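Local coordinates for 2,5-dihydroxypyridine 5,6-dioxygenase (Pseudomonas putida KT2440, PDB 7CUP), which cleaves the ring of 2,5-dihydroxypyridine with dioxygen between carbons 5 and 6 to give N-formylmaleamate, an iron-dependent step of aerobic nicotinate degradation, at residues 180-183 and 184-188. Numbering follows the deposited sequence.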
loop_
_atom_site.group_PDB
_atom_site.type_symbol
_atom_site.label_atom_id
_atom_site.label_comp_id
_atom_site.label_asym_id
_atom_site.label_seq_id
_atom_site.Cartn_x
_atom_site.Cartn_y
_atom_site.Cartn_z
ATOM N N TYR A 180 -30.694 7.156 -9.306
ATOM C CA TYR A 180 -30.252 8.323 -8.497
ATOM C C TYR A 180 -31.256 8.572 -7.378
ATOM O O TYR A 180 -32.410 8.083 -7.482
ATOM C CB TYR A 180 -29.876 9.497 -9.411
ATOM C CG TYR A 180 -30.938 10.111 -10.291
ATOM C CD1 TYR A 180 -31.128 9.700 -11.602
ATOM C CD2 TYR A 180 -31.712 11.183 -9.843
ATOM C CE1 TYR A 180 -32.083 10.292 -12.417
ATOM C CE2 TYR A 180 -32.658 11.797 -10.658
ATOM C CZ TYR A 180 -32.847 11.356 -11.954
ATOM O OH TYR A 180 -33.778 11.976 -12.743
ATOM N N ALA A 181 -30.789 9.210 -6.295
ATOM C CA ALA A 181 -31.534 9.445 -5.043
ATOM C C ALA A 181 -31.838 10.936 -4.858
ATOM O O ALA A 181 -31.198 11.560 -3.980
ATOM C CB ALA A 181 -30.750 8.909 -3.885
ATOM N N ASP A 182 -32.820 11.438 -5.619
ATOM C CA ASP A 182 -33.189 12.872 -5.757
ATOM C C ASP A 182 -34.258 13.248 -4.724
ATOM O O ASP A 182 -34.293 14.381 -4.304
ATOM C CB ASP A 182 -33.612 13.233 -7.191
ATOM C CG ASP A 182 -34.736 12.388 -7.759
ATOM O OD1 ASP A 182 -34.859 11.214 -7.357
ATOM O OD2 ASP A 182 -35.454 12.909 -8.627
ATOM N N GLU A 183 -35.070 12.327 -4.261
ATOM C CA GLU A 183 -36.175 12.697 -3.363
ATOM C C GLU A 183 -35.864 12.280 -1.940
ATOM O O GLU A 183 -35.198 11.285 -1.697
ATOM C CB GLU A 183 -37.448 12.066 -3.899
ATOM C CG GLU A 183 -37.945 12.815 -5.110
ATOM C CD GLU A 183 -39.173 12.161 -5.675
ATOM O OE1 GLU A 183 -39.295 12.141 -6.920
ATOM O OE2 GLU A 183 -39.967 11.627 -4.854
ATOM N N PRO A 184 -36.424 13.000 -0.952
ATOM C CA PRO A 184 -36.143 12.693 0.444
ATOM C C PRO A 184 -36.683 11.286 0.761
ATOM O O PRO A 184 -37.700 10.894 0.209
ATOM C CB PRO A 184 -36.830 13.824 1.243
ATOM C CG PRO A 184 -37.380 14.806 0.198
ATOM C CD PRO A 184 -37.407 14.087 -1.132
ATOM N N GLY A 185 -35.957 10.520 1.581
ATOM C CA GLY A 185 -36.344 9.164 1.965
ATOM C C GLY A 185 -36.217 8.191 0.801
ATOM O O GLY A 185 -36.648 7.053 0.969
ATOM N N ARG A 186 -35.613 8.574 -0.323
ATOM C CA ARG A 186 -35.553 7.669 -1.506
ATOM C C ARG A 186 -34.291 6.806 -1.439
ATOM O O ARG A 186 -33.202 7.338 -1.136
ATOM C CB ARG A 186 -35.547 8.400 -2.845
ATOM C CG ARG A 186 -35.578 7.453 -4.036
ATOM C CD ARG A 186 -35.520 8.100 -5.432
ATOM N NE ARG A 186 -35.523 7.058 -6.441
ATOM C CZ ARG A 186 -36.575 6.283 -6.709
ATOM N NH1 ARG A 186 -37.723 6.482 -6.085
ATOM N NH2 ARG A 186 -36.479 5.323 -7.615
ATOM N N TRP A 187 -34.450 5.521 -1.752
ATOM C CA TRP A 187 -33.336 4.576 -1.997
ATOM C C TRP A 187 -33.306 4.325 -3.504
ATOM O O TRP A 187 -34.392 4.151 -4.127
ATOM C CB TRP A 187 -33.476 3.275 -1.181
ATOM C CG TRP A 187 -32.325 2.341 -1.382
ATOM C CD1 TRP A 187 -31.217 2.195 -0.600
ATOM C CD2 TRP A 187 -32.173 1.390 -2.453
ATOM N NE1 TRP A 187 -30.386 1.231 -1.117
ATOM C CE2 TRP A 187 -30.947 0.720 -2.251
ATOM C CE3 TRP A 187 -32.981 1.003 -3.526
ATOM C CZ2 TRP A 187 -30.501 -0.293 -3.096
ATOM C CZ3 TRP A 187 -32.522 0.023 -4.380
ATOM C CH2 TRP A 187 -31.299 -0.618 -4.165
ATOM N N ASP A 188 -32.123 4.362 -4.097
ATOM C CA ASP A 188 -31.936 3.934 -5.507
ATOM C C ASP A 188 -30.510 3.418 -5.688
ATOM O O ASP A 188 -29.717 3.466 -4.722
ATOM C CB ASP A 188 -32.308 5.049 -6.480
ATOM C CG ASP A 188 -32.868 4.569 -7.814
ATOM O OD1 ASP A 188 -32.377 3.528 -8.331
ATOM O OD2 ASP A 188 -33.779 5.271 -8.365
HETATM O O HOH W 1 -38.426 8.687 -4.406
#
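Arg186 sends an extended side chain alongside residues 180-182, its guanidinium edge turned to Tyr180 O. With CG anti to the backbone N (chi1 -176°) and the chain extended as far as NE, the group reaches the carbonyl of Tyr180, where Arg186 NE forms a weak hydrogen bond to Tyr180 O (3.4 Å). The same NE and NH2 close side-on upon a single oxygen, Asp188 OD2, both from one face of the carboxylate; the salt bridge from Arg186 NH2 to Asp188 OD2 measures 2.8 Å. OD2 lies in the guanidinium plane and also accepts from the backbone N of Tyr178, while Thr176 takes a further bond from NH2, so the rotation of the guanidinium is well fixed. An asparagine in place of Asp188 would probably leave the arginine's charge without its carboxylate mate and weaken the side-on grip. At the other edge, NH1 of Arg186 donates to a water (2.9 Å to its O), which in turn gives a weak bond to Glu183 OE2.

Asp182 contributes charge and packing: Asp182 OD1 rests against Arg186 CD at 3.7 Å, its carboxylate turned 82° from the guanidinium, but no N-H of Arg186 points at it. OD1 is instead hydrogen-bonded to Tyr178 OH, and Lys139 and Arg20 form salt bridges to OD2.

Along the backbone, Arg186 N binds Glu183 O at 3.1 Å, closing a type II beta turn with Pro184 and Gly185 at its corners. This turn reverses the chain and leads it into strand 187-189, an outermost strand, within this chain, of the parallel sheet, beside strand 118-121.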